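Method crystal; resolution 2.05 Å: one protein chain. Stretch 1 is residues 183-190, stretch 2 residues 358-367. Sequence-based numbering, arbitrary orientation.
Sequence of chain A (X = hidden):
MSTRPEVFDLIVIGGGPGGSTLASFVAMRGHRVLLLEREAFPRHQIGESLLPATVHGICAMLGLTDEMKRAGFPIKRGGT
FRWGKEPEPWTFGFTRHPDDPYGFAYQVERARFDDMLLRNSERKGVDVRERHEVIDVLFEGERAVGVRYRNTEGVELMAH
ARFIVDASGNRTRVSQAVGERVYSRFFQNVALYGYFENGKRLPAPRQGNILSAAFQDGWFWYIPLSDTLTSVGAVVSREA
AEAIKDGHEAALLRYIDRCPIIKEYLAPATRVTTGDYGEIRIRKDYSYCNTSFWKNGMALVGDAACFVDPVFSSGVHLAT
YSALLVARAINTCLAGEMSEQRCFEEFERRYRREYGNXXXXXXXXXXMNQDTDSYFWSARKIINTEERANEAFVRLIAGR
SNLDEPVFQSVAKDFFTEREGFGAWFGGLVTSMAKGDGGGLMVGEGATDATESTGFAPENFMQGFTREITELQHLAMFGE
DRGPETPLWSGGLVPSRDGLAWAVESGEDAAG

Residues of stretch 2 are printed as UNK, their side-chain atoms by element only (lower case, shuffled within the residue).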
# COMPACT_ATOMS: atom_id res chain seq x y z
N TYR A 183 5.85 -11.83 -8.44
CA TYR A 183 4.83 -10.95 -9.01
C TYR A 183 3.49 -11.65 -9.20
O TYR A 183 3.43 -12.81 -9.59
CB TYR A 183 5.33 -10.32 -10.32
CG TYR A 183 6.55 -9.47 -10.11
CD1 TYR A 183 6.43 -8.12 -9.78
CD2 TYR A 183 7.84 -10.01 -10.21
CE1 TYR A 183 7.56 -7.32 -9.57
CE2 TYR A 183 8.98 -9.22 -9.99
CZ TYR A 183 8.82 -7.88 -9.67
OH TYR A 183 9.92 -7.07 -9.46
N SER A 184 2.41 -10.93 -8.89
CA SER A 184 1.05 -11.37 -9.18
C SER A 184 0.77 -11.26 -10.65
O SER A 184 1.04 -10.22 -11.26
CB SER A 184 0.05 -10.49 -8.45
OG SER A 184 -1.27 -10.72 -8.94
N ARG A 185 0.18 -12.30 -11.23
CA ARG A 185 -0.25 -12.24 -12.63
C ARG A 185 -1.61 -11.53 -12.82
O ARG A 185 -1.94 -11.08 -13.92
CB ARG A 185 -0.26 -13.64 -13.25
CG ARG A 185 1.12 -14.26 -13.27
CD ARG A 185 1.19 -15.59 -14.03
NE ARG A 185 2.11 -16.52 -13.37
CZ ARG A 185 3.44 -16.46 -13.43
NH1 ARG A 185 4.06 -15.52 -14.14
NH2 ARG A 185 4.17 -17.37 -12.78
N PHE A 186 -2.37 -11.40 -11.75
CA PHE A 186 -3.67 -10.72 -11.80
C PHE A 186 -3.53 -9.21 -11.92
O PHE A 186 -4.14 -8.60 -12.78
CB PHE A 186 -4.53 -11.07 -10.59
CG PHE A 186 -5.97 -10.63 -10.73
CD1 PHE A 186 -6.89 -11.44 -11.39
CD2 PHE A 186 -6.39 -9.40 -10.23
CE1 PHE A 186 -8.22 -11.03 -11.55
CE2 PHE A 186 -7.71 -8.97 -10.38
CZ PHE A 186 -8.63 -9.80 -11.04
N PHE A 187 -2.76 -8.61 -11.01
CA PHE A 187 -2.60 -7.16 -10.97
C PHE A 187 -1.43 -6.71 -11.85
O PHE A 187 -0.54 -5.99 -11.41
CB PHE A 187 -2.43 -6.69 -9.52
CG PHE A 187 -3.59 -7.05 -8.63
CD1 PHE A 187 -4.78 -6.33 -8.69
CD2 PHE A 187 -3.51 -8.13 -7.76
CE1 PHE A 187 -5.87 -6.67 -7.88
CE2 PHE A 187 -4.58 -8.47 -6.94
CZ PHE A 187 -5.76 -7.72 -7.00
N GLN A 188 -1.47 -7.14 -13.11
CA GLN A 188 -0.42 -6.83 -14.08
C GLN A 188 -0.77 -5.51 -14.76
O GLN A 188 -1.13 -5.46 -15.94
CB GLN A 188 -0.33 -7.97 -15.10
CG GLN A 188 1.00 -8.08 -15.82
CD GLN A 188 1.14 -9.42 -16.53
OE1 GLN A 188 1.14 -10.48 -15.89
NE2 GLN A 188 1.23 -9.39 -17.86
N ASN A 189 -0.68 -4.44 -13.97
CA ASN A 189 -1.16 -3.13 -14.36
C ASN A 189 -0.02 -2.11 -14.29
O ASN A 189 0.98 -2.35 -13.61
CB ASN A 189 -2.28 -2.66 -13.42
CG ASN A 189 -3.35 -3.71 -13.18
OD1 ASN A 189 -3.98 -3.74 -12.11
ND2 ASN A 189 -3.60 -4.57 -14.17
N VAL A 190 -0.19 -1.00 -15.00
CA VAL A 190 0.70 0.14 -14.89
C VAL A 190 -0.14 1.37 -14.55
O VAL A 190 -1.23 1.56 -15.09
CB VAL A 190 1.50 0.38 -16.19
CG1 VAL A 190 2.35 -0.83 -16.51
CG2 VAL A 190 0.56 0.67 -17.35
N UNK A 358 -6.85 -8.14 1.74
CA UNK A 358 -6.96 -7.16 0.67
C UNK A 358 -6.81 -7.78 -0.71
O UNK A 358 -7.54 -7.41 -1.64
c UNK A 358 -6.12 -4.91 3.12
c UNK A 358 -6.46 -4.93 1.77
c UNK A 358 -7.41 -2.87 3.43
c UNK A 358 -6.59 -3.89 3.95
c UNK A 358 -7.77 -2.90 2.08
c UNK A 358 -7.29 -3.92 1.27
c UNK A 358 -5.96 -6.02 0.87
N UNK A 359 -5.85 -8.69 -0.86
CA UNK A 359 -5.63 -9.36 -2.14
C UNK A 359 -6.91 -10.04 -2.61
O UNK A 359 -7.36 -9.83 -3.73
o UNK A 359 -2.65 -12.00 -7.23
c UNK A 359 -4.68 -11.84 -4.16
c UNK A 359 -4.23 -12.24 -5.43
c UNK A 359 -2.44 -10.65 -5.28
c UNK A 359 -4.48 -10.40 -2.05
c UNK A 359 -2.89 -10.27 -4.02
c UNK A 359 -4.00 -10.86 -3.44
c UNK A 359 -3.12 -11.64 -5.98
N UNK A 360 -7.48 -10.85 -1.73
CA UNK A 360 -8.68 -11.62 -2.02
C UNK A 360 -9.83 -10.72 -2.38
O UNK A 360 -10.53 -10.98 -3.36
c UNK A 360 -8.17 -13.69 -0.68
o UNK A 360 -9.49 -15.42 -1.65
n UNK A 360 -7.66 -14.76 -2.78
c UNK A 360 -8.49 -14.70 -1.75
c UNK A 360 -9.05 -12.48 -0.81
N UNK A 361 -10.04 -9.67 -1.60
CA UNK A 361 -11.15 -8.78 -1.84
C UNK A 361 -10.98 -7.99 -3.13
O UNK A 361 -11.98 -7.72 -3.82
c UNK A 361 -14.42 -4.93 -1.35
c UNK A 361 -12.42 -6.81 -0.89
c UNK A 361 -14.76 -6.25 -1.16
c UNK A 361 -13.09 -4.54 -1.32
c UNK A 361 -11.34 -7.83 -0.66
c UNK A 361 -12.10 -5.48 -1.09
c UNK A 361 -13.76 -7.19 -0.93
N UNK A 362 -9.75 -7.59 -3.46
CA UNK A 362 -9.51 -6.80 -4.66
C UNK A 362 -9.68 -7.61 -5.95
O UNK A 362 -10.11 -7.04 -6.95
c UNK A 362 -6.67 -4.18 -4.10
c UNK A 362 -7.86 -5.00 -3.61
c UNK A 362 -8.15 -6.11 -4.65
c UNK A 362 -9.02 -4.09 -3.31
N UNK A 363 -9.31 -8.89 -5.93
CA UNK A 363 -9.56 -9.81 -7.06
C UNK A 363 -11.09 -9.83 -7.30
O UNK A 363 -11.54 -9.58 -8.42
c UNK A 363 -9.49 -12.25 -7.94
c UNK A 363 -7.47 -11.29 -6.77
c UNK A 363 -9.00 -11.27 -6.83
N UNK A 364 -11.88 -10.08 -6.25
CA UNK A 364 -13.34 -10.07 -6.39
C UNK A 364 -13.90 -8.70 -6.82
O UNK A 364 -14.86 -8.64 -7.60
c UNK A 364 -14.03 -10.59 -5.11
N UNK A 365 -13.29 -7.61 -6.34
CA UNK A 365 -13.72 -6.26 -6.70
C UNK A 365 -13.45 -5.92 -8.17
O UNK A 365 -14.31 -5.34 -8.84
c UNK A 365 -13.75 -3.85 -5.89
c UNK A 365 -13.09 -5.20 -5.79
c UNK A 365 -15.64 -2.39 -5.48
c UNK A 365 -13.10 -2.79 -6.51
c UNK A 365 -15.03 -3.64 -5.38
c UNK A 365 -13.71 -1.55 -6.60
c UNK A 365 -14.99 -1.36 -6.09
N UNK A 366 -12.26 -6.27 -8.65
CA UNK A 366 -11.96 -6.18 -10.08
C UNK A 366 -12.94 -7.03 -10.93
O UNK A 366 -13.41 -6.57 -11.97
c UNK A 366 -7.57 -3.49 -10.37
c UNK A 366 -10.53 -6.64 -10.36
c UNK A 366 -8.04 -4.01 -11.57
o UNK A 366 -6.63 -2.48 -10.40
c UNK A 366 -9.00 -5.01 -11.56
c UNK A 366 -9.50 -5.53 -10.36
c UNK A 366 -9.02 -4.99 -9.17
c UNK A 366 -8.05 -3.95 -9.18
N UNK A 367 -13.22 -8.24 -10.46
CA UNK A 367 -14.17 -9.17 -11.10
C UNK A 367 -15.59 -8.60 -11.22
O UNK A 367 -16.28 -8.91 -12.17
o UNK A 367 -16.40 -11.47 -10.60
o UNK A 367 -14.80 -12.37 -11.79
c UNK A 367 -14.21 -10.51 -10.35
c UNK A 367 -15.21 -11.52 -10.96

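Stretch 2 is a run of helix, and stretch 1 is mostly loop that enters a strand at Asn 189. Position 358 has seven side-chain carbons, one followed by a ring of six. No oxygen is present, and nothing on stretch 1 is within reach. It is Phe 358.

Position 359 has one carbon, then a six-carbon ring bearing one oxygen. That oxygen lies 2.5 Å from OG of Ser 184, which sits at the ring edge, near its plane. This is Tyr 359. Ser 184 OG donates a short hydrogen bond to Tyr 359 OH. One face of the ring receives the edge of Phe 187, with CE2 of Phe 187 3.5 Å from CE1 of Tyr 359.

Position 360 has three carbons in line, the third carrying one oxygen and one nitrogen. Its CA-to-CB bond points away from stretch 1, and it makes no contact there. This is Gln 360.

Position 361 again shows one carbon and a plain ring of six, out of reach of stretch 1. It is Phe 361.

Position 362 has four carbons, forked at the second. Its CB lies 3.7 Å from CZ of Phe 187, and its CA-to-CB bond points toward stretch 1. This is Leu 362.

Position 363 has three carbons, one carrying the other two, packed against the rings of Phe 186 and Phe 187. Branching at the first carbon gives Val 363. Its CG1 sits over one face of the Phe 186 ring, 4.2 Å from the centroid, in a CH-pi contact. Its CG2 is 4.0 Å from CZ of Phe 187.

Position 364 has a single carbon, pointing away and touching nothing on stretch 1. It is Ala 364.

Position 365 has one carbon and a six-carbon ring without oxygen. The ring is buried but does not reach stretch 1. It is Phe 365.

Position 366 has one carbon and a ring of six bearing one oxygen. The ring lies near Phe 186 and Phe 187, and the residue is Tyr 366. Both phenylalanines direct an edge toward its face, the Phe 186 pair being offset. CE1 of Phe 187 is 3.7 Å from CE1 of Tyr 366.

Position 367 has two carbons, the second carrying two oxygens. It makes no close contact with stretch 1. This short carboxylate is Asp 367.

The contact is chiefly aromatic and buries 398 Å² over both sides. Phe 187 is its centre: its ring edge meets the faces of Tyr 359 and Tyr 366, with planes at 86° and 81°. These tyrosines are seven residues apart, about two helical turns, so they lie along a similar side of the helix. The ring of Phe 187 sits between the two tyrosine rings, and its tip, CZ, packs against Leu 362 and Val 363. Phe 186 packs beside Val 363 and Tyr 366. Ser 184 adds a polar tie, and its OG also accepts weak hydrogen bonds from N of Phe 186 and N of Phe 187, linking the loop backbone to the same hydroxyl that bonds Tyr 359.

Stretch 2 (358-367) FYQFLVAFYD
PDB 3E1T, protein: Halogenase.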